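Local structure of coiled-coil and C2 domain-containing protein 1-like (Drosophila melanogaster, 6EI6) at residues D139-E145 and K194-R200; F154-N159 and E171-V175; T56-H60 and M69-E73. The protein binds phosphatidylinositol monophosphates and regulates ESCRT-dependent endosomal sorting, probably by keeping the ESCRT-III subunit shrub from polymerising inappropriately. All coordinates share one frame. Residue numbers count along the deposited sequence, not the author numbering.

In the fold
Interactions 1 and 2 belong to the C2 domain and touch, their centres about 11 Å apart. Interaction 1 pairs the two middle strands of one sheet of the sandwich. Strand 155-157 of interaction 2 is an edge strand of the same sheet, next to strand 140-145, joined by the probable hydrogen bonds Thr158 N to Val142 O and Thr156 O to Val144 N, both 2.8 Å; interaction 2 ties this edge to strand 171-176 of the other sheet. Lys157 hydrogen-bonds a sulfate, probably from the crystallisation liquor, that Arg143 holds only weakly. Interaction 3, in the hairpin of helices 34-62 and 66-91, has its centre about 34 and 30 Å from the centres of interactions 1 and 2 and binds a separate sulfate.

Interaction 1: residues D139-E145 and K194-R200; sequences DTYVRVE and KFEIYSR. With SO4 (sulfate ion), chain D.
Strands 140-145 and 194-199 run antiparallel, axes 4.5 Å apart at 158°. Tyr141-Tyr198, Arg143-Glu196 and Glu145-Lys194 are hydrogen-bonded pairs with two backbone hydrogen bonds each, such as Tyr198 N to Tyr141 O (2.8 Å) and Lys194 N to Glu145 O (3.0 Å); Thr140-Ser199, Val142-Ile197 and Val144-Phe195 are non-hydrogen-bonded. Arg200 N to Asp139 O (2.7 Å) extends the ladder. On the inner face, Val142 CG1 abuts the Phe195 ring edge, 4.1 Å from Phe195 CB, and Val144 CG2 lies 3.8 Å from Phe195 CD2; this ridge meets Leu243 and Val124 of the opposing sheet. On the other face, Tyr141 (chi1 p) swings its ring across the neighbouring strand, with Tyr198 CB 3.8 Å from its centroid, a CH-pi contact. The Tyr198 ring (chi1 m) is slid aside, planes at 11° and centroids 5.5 Å apart, and Arg143 CD fits against it, 3.7 Å from Tyr198 CE2. Tyr141 OH is hydrogen-bonded to Asp207. A mainly apolar face against the other sheet and a polar, aromatic outer face typify the C2 beta-sandwich.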
loop_
_atom_site.group_PDB
_atom_site.type_symbol
_atom_site.label_atom_id
_atom_site.label_comp_id
_atom_site.label_asym_id
_atom_site.label_seq_id
_atom_site.Cartn_x
_atom_site.Cartn_y
_atom_site.Cartn_z
ATOM N N ASP A 139 21.524 -17.070 -13.122
ATOM C CA ASP A 139 20.537 -16.492 -14.021
ATOM C C ASP A 139 19.190 -16.649 -13.344
ATOM O O ASP A 139 18.884 -17.728 -12.820
ATOM C CB ASP A 139 20.520 -17.172 -15.396
ATOM C CG ASP A 139 21.830 -17.033 -16.140
ATOM O OD1 ASP A 139 22.545 -16.033 -15.915
ATOM O OD2 ASP A 139 22.147 -17.924 -16.967
ATOM N N THR A 140 18.394 -15.581 -13.340
ATOM C CA THR A 140 17.181 -15.569 -12.538
ATOM C C THR A 140 16.023 -15.006 -13.340
ATOM O O THR A 140 16.200 -14.248 -14.296
ATOM C CB THR A 140 17.367 -14.763 -11.251
ATOM O OG1 THR A 140 18.174 -13.618 -11.536
ATOM C CG2 THR A 140 18.070 -15.598 -10.207
ATOM N N TYR A 141 14.829 -15.419 -12.937
ATOM C CA TYR A 141 13.576 -14.867 -13.423
ATOM C C TYR A 141 12.561 -15.020 -12.294
ATOM O O TYR A 141 12.759 -15.811 -11.367
ATOM C CB TYR A 141 13.127 -15.552 -14.726
ATOM C CG TYR A 141 12.700 -16.985 -14.548
ATOM C CD1 TYR A 141 13.631 -18.021 -14.578
ATOM C CD2 TYR A 141 11.370 -17.305 -14.332
ATOM C CE1 TYR A 141 13.243 -19.337 -14.398
ATOM C CE2 TYR A 141 10.977 -18.615 -14.146
ATOM C CZ TYR A 141 11.922 -19.629 -14.180
ATOM O OH TYR A 141 11.514 -20.933 -13.989
ATOM N N VAL A 142 11.482 -14.241 -12.356
ATOM C CA VAL A 142 10.492 -14.186 -11.284
ATOM C C VAL A 142 9.122 -14.507 -11.866
ATOM O O VAL A 142 8.723 -13.918 -12.873
ATOM C CB VAL A 142 10.487 -12.806 -10.589
ATOM C CG1 VAL A 142 9.589 -12.818 -9.366
ATOM C CG2 VAL A 142 11.896 -12.372 -10.227
ATOM N N ARG A 143 8.419 -15.450 -11.246
ATOM C CA ARG A 143 7.031 -15.739 -11.568
ATOM C C ARG A 143 6.106 -14.948 -10.656
ATOM O O ARG A 143 6.357 -14.828 -9.452
ATOM C CB ARG A 143 6.722 -17.220 -11.392
ATOM C CG ARG A 143 7.541 -18.148 -12.242
ATOM C CD ARG A 143 6.927 -19.555 -12.232
ATOM N NE ARG A 143 7.634 -20.457 -13.134
ATOM C CZ ARG A 143 7.563 -20.403 -14.465
ATOM N NH1 ARG A 143 6.816 -19.479 -15.075
ATOM N NH2 ARG A 143 8.253 -21.277 -15.192
ATOM N N VAL A 144 5.018 -14.436 -11.227
ATOM C CA VAL A 144 4.046 -13.620 -10.512
ATOM C C VAL A 144 2.702 -14.316 -10.591
ATOM O O VAL A 144 2.269 -14.713 -11.677
ATOM C CB VAL A 144 3.949 -12.202 -11.096
ATOM C CG1 VAL A 144 2.868 -11.402 -10.347
ATOM C CG2 VAL A 144 5.319 -11.501 -11.055
ATOM N N GLU A 145 2.046 -14.460 -9.452
ATOM C CA GLU A 145 0.754 -15.120 -9.366
ATOM C C GLU A 145 -0.208 -14.194 -8.633
ATOM O O GLU A 145 -0.008 -13.894 -7.453
ATOM C CB GLU A 145 0.889 -16.461 -8.650
ATOM C CG GLU A 145 -0.416 -17.206 -8.476
ATOM C CD GLU A 145 -0.192 -18.637 -8.091
ATOM O OE1 GLU A 145 0.971 -19.000 -7.820
ATOM O OE2 GLU A 145 -1.175 -19.400 -8.049
ATOM N N LYS A 194 1.894 -13.476 -5.159
ATOM C CA LYS A 194 3.011 -14.379 -4.897
ATOM C C LYS A 194 4.116 -14.159 -5.927
ATOM O O LYS A 194 3.851 -14.155 -7.131
ATOM C CB LYS A 194 2.531 -15.836 -4.921
ATOM C CG LYS A 194 3.604 -16.905 -4.563
ATOM C CD LYS A 194 3.154 -18.356 -4.931
ATOM C CE LYS A 194 2.411 -19.048 -3.790
ATOM N NZ LYS A 194 1.718 -20.294 -4.237
ATOM N N PHE A 195 5.351 -13.970 -5.457
ATOM C CA PHE A 195 6.521 -13.824 -6.320
ATOM C C PHE A 195 7.462 -14.994 -6.075
ATOM O O PHE A 195 7.962 -15.160 -4.960
ATOM C CB PHE A 195 7.264 -12.516 -6.048
ATOM C CG PHE A 195 6.456 -11.300 -6.320
ATOM C CD1 PHE A 195 5.576 -10.802 -5.362
ATOM C CD2 PHE A 195 6.557 -10.651 -7.540
ATOM C CE1 PHE A 195 4.810 -9.699 -5.621
ATOM C CE2 PHE A 195 5.802 -9.531 -7.801
ATOM C CZ PHE A 195 4.921 -9.052 -6.834
ATOM N N GLU A 196 7.743 -15.779 -7.110
ATOM C CA GLU A 196 8.666 -16.908 -6.994
ATOM C C GLU A 196 9.937 -16.609 -7.774
ATOM O O GLU A 196 9.876 -16.324 -8.970
ATOM C CB GLU A 196 8.006 -18.196 -7.468
ATOM C CG GLU A 196 6.925 -18.630 -6.518
ATOM C CD GLU A 196 6.121 -19.795 -7.036
ATOM O OE1 GLU A 196 6.383 -20.223 -8.173
ATOM O OE2 GLU A 196 5.223 -20.283 -6.309
ATOM N N ILE A 197 11.078 -16.638 -7.093
ATOM C CA ILE A 197 12.354 -16.291 -7.704
ATOM C C ILE A 197 13.070 -17.586 -8.093
ATOM O O ILE A 197 13.307 -18.461 -7.251
ATOM C CB ILE A 197 13.210 -15.432 -6.767
ATOM C CG1 ILE A 197 12.515 -14.099 -6.488
ATOM C CG2 ILE A 197 14.552 -15.155 -7.405
ATOM C CD1 ILE A 197 11.611 -14.099 -5.249
ATOM N N TYR A 198 13.392 -17.731 -9.374
ATOM C CA TYR A 198 13.941 -18.979 -9.885
ATOM C C TYR A 198 15.304 -18.745 -10.514
ATOM O O TYR A 198 15.510 -17.741 -11.211
ATOM C CB TYR A 198 13.027 -19.610 -10.921
ATOM C CG TYR A 198 11.854 -20.382 -10.369
ATOM C CD1 TYR A 198 11.967 -21.726 -10.048
ATOM C CD2 TYR A 198 10.619 -19.783 -10.212
ATOM C CE1 TYR A 198 10.884 -22.438 -9.562
ATOM C CE2 TYR A 198 9.537 -20.499 -9.736
ATOM C CZ TYR A 198 9.678 -21.816 -9.411
ATOM O OH TYR A 198 8.588 -22.511 -8.932
ATOM N N SER A 199 16.234 -19.674 -10.260
ATOM C CA SER A 199 17.483 -19.729 -11.018
ATOM C C SER A 199 17.283 -20.618 -12.240
ATOM O O SER A 199 16.567 -21.629 -12.173
ATOM C CB SER A 199 18.637 -20.265 -10.169
ATOM O OG SER A 199 18.483 -21.657 -9.944
ATOM N N ARG A 200 17.898 -20.226 -13.361
ATOM C CA ARG A 200 17.698 -20.915 -14.641
ATOM C C ARG A 200 18.715 -22.043 -14.756
ATOM O O ARG A 200 19.883 -21.808 -15.083
ATOM C CB ARG A 200 17.821 -19.942 -15.808
ATOM C CG ARG A 200 17.117 -20.378 -17.084
ATOM C CD ARG A 200 18.123 -20.762 -18.172
ATOM N NE ARG A 200 19.066 -19.686 -18.517
ATOM C CZ ARG A 200 18.898 -18.802 -19.509
ATOM N NH1 ARG A 200 17.812 -18.851 -20.289
ATOM N NH2 ARG A 200 19.826 -17.864 -19.729
HETATM S S SO4 D . 6.028 -21.719 -18.613
HETATM O O1 SO4 D . 6.774 -20.473 -18.400
HETATM O O2 SO4 D . 4.629 -21.529 -18.208
HETATM O O3 SO4 D . 6.084 -22.096 -20.034
HETATM O O4 SO4 D . 6.633 -22.785 -17.810
#

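Interaction 2: residues F154-N159 and E171-V175; sequences FKTKTN and ERFKV. With SO4 (sulfate ion), chain D.
At this edge of the C2 beta-sandwich, strands 155-157 and 171-175 belong to different sheets: they run at 166°, nearly antiparallel, but their axes come no closer than 9.2 Å, and side chains bridge the gap. The CA register pairs Phe154 with Val175 (7.9 Å), Thr156 with Phe173 (8.2 Å) and Thr158 with Glu171 (6.6 Å). Phe173, chi1 -46° (m), buries most, 84 Å². Its ring reaches the facing strand: Phe173 CE2 is 3.3 Å from Thr156 OG1, and Lys157 O lies at the ring edge, 3.6 Å from Phe173 CE2. Phe154 (64 Å²) has phi/psi 32/107 and chi1 t; its ring receives Val175 CG2 over one face, 4.0 Å from the centroid, a CH-pi contact, while Phe173 CB lies at its edge, 4.3 Å from Phe154 CZ. Strand 119-128 flanks Phe173 through Val124. Glu171, also 64 Å², stretches out (chi1 -87°, chi2 t) to the end of the other segment, where its OE2 accepts a hydrogen bond from Asn159 N at 2.9 Å and 168°.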
loop_
_atom_site.group_PDB
_atom_site.type_symbol
_atom_site.label_atom_id
_atom_site.label_comp_id
_atom_site.label_asym_id
_atom_site.label_seq_id
_atom_site.Cartn_x
_atom_site.Cartn_y
_atom_site.Cartn_z
ATOM N N PHE A 154 -4.431 -15.785 -13.221
ATOM C CA PHE A 154 -3.327 -14.920 -13.644
ATOM C C PHE A 154 -1.936 -15.289 -13.150
ATOM O O PHE A 154 -1.589 -15.031 -11.996
ATOM C CB PHE A 154 -3.555 -13.460 -13.258
ATOM C CG PHE A 154 -2.525 -12.534 -13.871
ATOM C CD1 PHE A 154 -2.383 -12.458 -15.248
ATOM C CD2 PHE A 154 -1.666 -11.796 -13.084
ATOM C CE1 PHE A 154 -1.430 -11.638 -15.826
ATOM C CE2 PHE A 154 -0.711 -10.971 -13.667
ATOM C CZ PHE A 154 -0.602 -10.886 -15.036
ATOM N N LYS A 155 -1.109 -15.815 -14.044
ATOM C CA LYS A 155 0.279 -16.136 -13.751
ATOM C C LYS A 155 1.123 -15.648 -14.912
ATOM O O LYS A 155 0.708 -15.754 -16.066
ATOM C CB LYS A 155 0.498 -17.655 -13.548
ATOM C CG LYS A 155 -0.549 -18.380 -12.683
ATOM C CD LYS A 155 0.102 -19.426 -11.762
ATOM C CE LYS A 155 -0.898 -20.499 -11.302
ATOM N NZ LYS A 155 -0.329 -21.885 -11.178
ATOM N N THR A 156 2.298 -15.111 -14.609
ATOM C CA THR A 156 3.212 -14.652 -15.643
ATOM C C THR A 156 4.617 -14.683 -15.060
ATOM O O THR A 156 4.816 -15.129 -13.929
ATOM C CB THR A 156 2.832 -13.258 -16.161
ATOM O OG1 THR A 156 3.914 -12.736 -16.945
ATOM C CG2 THR A 156 2.571 -12.296 -15.012
ATOM N N LYS A 157 5.599 -14.208 -15.834
ATOM C CA LYS A 157 6.984 -14.254 -15.370
ATOM C C LYS A 157 7.824 -13.197 -16.075
ATOM O O LYS A 157 7.518 -12.782 -17.193
ATOM C CB LYS A 157 7.612 -15.640 -15.588
ATOM C CG LYS A 157 8.047 -15.938 -17.028
ATOM C CD LYS A 157 8.930 -17.176 -17.097
ATOM C CE LYS A 157 9.452 -17.432 -18.510
ATOM N NZ LYS A 157 8.597 -18.415 -19.230
ATOM N N THR A 158 8.889 -12.770 -15.402
ATOM C CA THR A 158 9.827 -11.824 -15.978
ATOM C C THR A 158 10.758 -12.535 -16.953
ATOM O O THR A 158 10.824 -13.771 -17.018
ATOM C CB THR A 158 10.658 -11.136 -14.892
ATOM O OG1 THR A 158 11.814 -11.932 -14.575
ATOM C CG2 THR A 158 9.825 -10.916 -13.627
ATOM N N ASN A 159 11.508 -11.731 -17.704
ATOM C CA ASN A 159 12.554 -12.266 -18.563
ATOM C C ASN A 159 13.599 -12.958 -17.701
ATOM O O ASN A 159 13.450 -13.055 -16.479
ATOM C CB ASN A 159 13.216 -11.154 -19.389
ATOM C CG ASN A 159 12.376 -10.712 -20.578
ATOM O OD1 ASN A 159 11.347 -11.317 -20.912
ATOM N ND2 ASN A 159 12.818 -9.641 -21.226
ATOM N N GLU A 171 10.116 -4.871 -15.110
ATOM C CA GLU A 171 8.988 -5.298 -15.912
ATOM C C GLU A 171 7.698 -5.052 -15.164
ATOM O O GLU A 171 7.600 -5.345 -13.967
ATOM C CB GLU A 171 9.100 -6.777 -16.290
ATOM C CG GLU A 171 9.889 -7.007 -17.564
ATOM C CD GLU A 171 10.242 -8.462 -17.760
ATOM O OE1 GLU A 171 9.334 -9.237 -18.165
ATOM O OE2 GLU A 171 11.418 -8.826 -17.490
ATOM N N ARG A 172 6.719 -4.534 -15.902
ATOM C CA ARG A 172 5.399 -4.194 -15.405
ATOM C C ARG A 172 4.377 -5.128 -16.031
ATOM O O ARG A 172 4.435 -5.403 -17.233
ATOM C CB ARG A 172 5.052 -2.741 -15.743
ATOM C CG ARG A 172 6.233 -1.785 -15.725
ATOM C CD ARG A 172 5.794 -0.308 -15.802
ATOM N NE ARG A 172 6.747 0.577 -15.105
ATOM C CZ ARG A 172 6.463 1.378 -14.066
ATOM N NH1 ARG A 172 5.226 1.465 -13.576
ATOM N NH2 ARG A 172 7.427 2.113 -13.516
ATOM N N PHE A 173 3.434 -5.607 -15.229
ATOM C CA PHE A 173 2.355 -6.451 -15.722
ATOM C C PHE A 173 1.048 -5.852 -15.239
ATOM O O PHE A 173 0.950 -5.437 -14.083
ATOM C CB PHE A 173 2.484 -7.916 -15.236
ATOM C CG PHE A 173 3.885 -8.492 -15.366
ATOM C CD1 PHE A 173 4.887 -8.160 -14.459
ATOM C CD2 PHE A 173 4.198 -9.366 -16.390
ATOM C CE1 PHE A 173 6.168 -8.672 -14.580
ATOM C CE2 PHE A 173 5.480 -9.886 -16.510
ATOM C CZ PHE A 173 6.461 -9.539 -15.608
ATOM N N LYS A 174 0.055 -5.775 -16.120
ATOM C CA LYS A 174 -1.246 -5.215 -15.777
ATOM C C LYS A 174 -2.302 -6.309 -15.809
ATOM O O LYS A 174 -2.255 -7.208 -16.647
ATOM C CB LYS A 174 -1.637 -4.084 -16.725
ATOM C CG LYS A 174 -0.798 -2.798 -16.584
ATOM C CD LYS A 174 -1.382 -1.672 -17.457
ATOM C CE LYS A 174 -0.348 -0.608 -17.804
ATOM N NZ LYS A 174 -0.943 0.541 -18.559
ATOM N N VAL A 175 -3.253 -6.251 -14.893
ATOM C CA VAL A 175 -4.345 -7.210 -14.895
ATOM C C VAL A 175 -5.650 -6.452 -14.654
ATOM O O VAL A 175 -5.657 -5.311 -14.179
ATOM C CB VAL A 175 -4.125 -8.333 -13.846
ATOM C CG1 VAL A 175 -4.503 -7.866 -12.450
ATOM C CG2 VAL A 175 -4.904 -9.565 -14.228
HETATM S S SO4 D . 6.028 -21.719 -18.613
HETATM O O1 SO4 D . 6.774 -20.473 -18.400
HETATM O O2 SO4 D . 4.629 -21.529 -18.208
HETATM O O3 SO4 D . 6.084 -22.096 -20.034
HETATM O O4 SO4 D . 6.633 -22.785 -17.810
#

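Interaction 3: residues T56-H60 and M69-E73; sequences TRDHH and MNRFE. With SO4 (sulfate ion), chain E.
Phe72 lays its ring against the neighbouring helix, where Thr56 CG2 stands almost exactly over one face, 3.3 Å from the ring centroid and 4° off the normal. This CH-pi contact belongs to an antiparallel helical hairpin: segments 56-60 and 69-73 lie near the turn joining helices 34-62 and 66-91, their axes 8.0 Å apart at 168°. Both are helical, the hydrogen bonds His60 N to Thr56 O and Glu73 N to Met69 O, each 3.0 Å, fixing one turn in each. Arg57 and Met69 are the closest CA pair, at 4.7 Å.

Phe72 (chi1 m) also meets His60 (chi1 m): His60 CD2 is 3.6 Å from Phe72 CD2, but the rings, 28° from parallel with centroids 5.4 Å apart, barely overlap. Phe106, in a later loop, packs edge-to-face with Phe72, and His59 is hydrogen-bonded to Glu225 of strand 225-233, docking the hairpin on the C2 beta-sandwich. Arg57 CG rests 3.9 Å from Met69 CG, and His60 CB lies 3.6 Å from Met69 N, so Met69 packs between these two side chains.

Arg57 runs out along the surface with chi1 t, chi2 t and chi3 p, linking acids from both helices in a salt-bridge network. Arg57 NE hydrogen-bonds Asp58 OD1 at 3.2 Å within the same helix, while Arg57 NH1 reaches Glu73 OE1 (Glu73 chi1 t, chi2 p) across the hairpin at 2.6 Å. The guanidinium also holds a sulfate, probably from the crystallisation liquor: Arg57 NH1 donates to sulfate O1 at 3.2 Å, and Arg57 NH2 to sulfate O3 at 2.8 Å.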
loop_
_atom_site.group_PDB
_atom_site.type_symbol
_atom_site.label_atom_id
_atom_site.label_comp_id
_atom_site.label_asym_id
_atom_site.label_seq_id
_atom_site.Cartn_x
_atom_site.Cartn_y
_atom_site.Cartn_z
ATOM N N THR A 56 -1.431 10.612 1.663
ATOM C CA THR A 56 -1.411 11.438 0.457
ATOM C C THR A 56 -0.072 12.158 0.314
ATOM O O THR A 56 0.509 12.194 -0.779
ATOM C CB THR A 56 -2.576 12.435 0.483
ATOM O OG1 THR A 56 -3.806 11.725 0.358
ATOM C CG2 THR A 56 -2.486 13.432 -0.682
ATOM N N ARG A 57 0.443 12.715 1.416
ATOM C CA ARG A 57 1.788 13.282 1.403
ATOM C C ARG A 57 2.790 12.285 0.844
ATOM O O ARG A 57 3.630 12.631 0.001
ATOM C CB ARG A 57 2.199 13.704 2.815
ATOM C CG ARG A 57 3.620 14.160 2.935
ATOM C CD ARG A 57 4.041 14.181 4.391
ATOM N NE ARG A 57 4.149 12.814 4.905
ATOM C CZ ARG A 57 4.184 12.480 6.191
ATOM N NH1 ARG A 57 4.108 13.411 7.138
ATOM N NH2 ARG A 57 4.270 11.202 6.526
ATOM N N ASP A 58 2.693 11.030 1.288
ATOM C CA ASP A 58 3.667 10.027 0.887
ATOM C C ASP A 58 3.499 9.663 -0.577
ATOM O O ASP A 58 4.490 9.451 -1.287
ATOM C CB ASP A 58 3.542 8.799 1.785
ATOM C CG ASP A 58 4.117 9.042 3.160
ATOM O OD1 ASP A 58 4.814 10.074 3.333
ATOM O OD2 ASP A 58 3.868 8.218 4.068
ATOM N N HIS A 59 2.257 9.620 -1.058
ATOM C CA HIS A 59 2.061 9.413 -2.487
ATOM C C HIS A 59 2.720 10.521 -3.304
ATOM O O HIS A 59 3.381 10.244 -4.310
ATOM C CB HIS A 59 0.580 9.333 -2.826
ATOM C CG HIS A 59 0.317 9.313 -4.294
ATOM N ND1 HIS A 59 0.381 8.156 -5.041
ATOM C CD2 HIS A 59 0.025 10.310 -5.161
ATOM C CE1 HIS A 59 0.114 8.439 -6.305
ATOM N NE2 HIS A 59 -0.095 9.739 -6.406
ATOM N N HIS A 60 2.554 11.783 -2.887
ATOM C CA HIS A 60 3.154 12.882 -3.637
ATOM C C HIS A 60 4.675 12.852 -3.555
ATOM O O HIS A 60 5.351 13.205 -4.529
ATOM C CB HIS A 60 2.603 14.222 -3.143
ATOM C CG HIS A 60 1.184 14.454 -3.549
ATOM N ND1 HIS A 60 0.760 14.342 -4.857
ATOM C CD2 HIS A 60 0.084 14.744 -2.820
ATOM C CE1 HIS A 60 -0.540 14.570 -4.919
ATOM N NE2 HIS A 60 -0.977 14.807 -3.696
ATOM N N MET A 69 3.440 17.511 -1.808
ATOM C CA MET A 69 3.989 16.879 -0.617
ATOM C C MET A 69 3.965 17.833 0.570
ATOM O O MET A 69 3.408 17.511 1.630
ATOM C CB MET A 69 5.403 16.393 -0.914
ATOM C CG MET A 69 5.995 15.550 0.160
ATOM S SD MET A 69 7.789 15.537 0.033
ATOM C CE MET A 69 8.178 14.889 1.667
ATOM N N ASN A 70 4.564 19.016 0.408
ATOM C CA ASN A 70 4.480 20.048 1.436
ATOM C C ASN A 70 3.037 20.409 1.744
ATOM O O ASN A 70 2.706 20.726 2.889
ATOM C CB ASN A 70 5.226 21.300 0.990
ATOM C CG ASN A 70 6.633 21.015 0.582
ATOM O OD1 ASN A 70 7.031 21.338 -0.533
ATOM N ND2 ASN A 70 7.406 20.399 1.478
ATOM N N ARG A 71 2.174 20.408 0.722
ATOM C CA ARG A 71 0.777 20.753 0.935
ATOM C C ARG A 71 0.144 19.840 1.978
ATOM O O ARG A 71 -0.425 20.310 2.974
ATOM C CB ARG A 71 0.011 20.676 -0.386
ATOM C CG ARG A 71 -1.281 21.415 -0.326
ATOM C CD ARG A 71 -2.099 21.320 -1.611
ATOM N NE ARG A 71 -3.505 21.174 -1.244
ATOM C CZ ARG A 71 -4.395 20.491 -1.955
ATOM N NH1 ARG A 71 -4.033 19.911 -3.098
ATOM N NH2 ARG A 71 -5.650 20.389 -1.518
ATOM N N PHE A 72 0.267 18.523 1.781
ATOM C CA PHE A 72 -0.413 17.592 2.666
ATOM C C PHE A 72 0.341 17.387 3.965
ATOM O O PHE A 72 -0.281 17.026 4.975
ATOM C CB PHE A 72 -0.675 16.283 1.928
ATOM C CG PHE A 72 -1.812 16.401 0.961
ATOM C CD1 PHE A 72 -3.123 16.205 1.388
ATOM C CD2 PHE A 72 -1.584 16.825 -0.344
ATOM C CE1 PHE A 72 -4.169 16.362 0.520
ATOM C CE2 PHE A 72 -2.629 16.998 -1.230
ATOM C CZ PHE A 72 -3.926 16.763 -0.807
ATOM N N GLU A 73 1.636 17.694 3.994
ATOM C CA GLU A 73 2.319 17.745 5.280
ATOM C C GLU A 73 1.776 18.893 6.122
ATOM O O GLU A 73 1.532 18.728 7.326
ATOM C CB GLU A 73 3.834 17.867 5.070
ATOM C CG GLU A 73 4.651 18.233 6.304
ATOM C CD GLU A 73 4.718 17.127 7.378
ATOM O OE1 GLU A 73 4.110 16.035 7.205
ATOM O OE2 GLU A 73 5.403 17.357 8.408
HETATM S S SO4 E . 5.425 11.279 10.291
HETATM O O1 SO4 E . 4.949 12.656 10.105
HETATM O O2 SO4 E . 4.878 10.749 11.548
HETATM O O3 SO4 E . 5.020 10.425 9.158
HETATM O O4 SO4 E . 6.888 11.298 10.388
#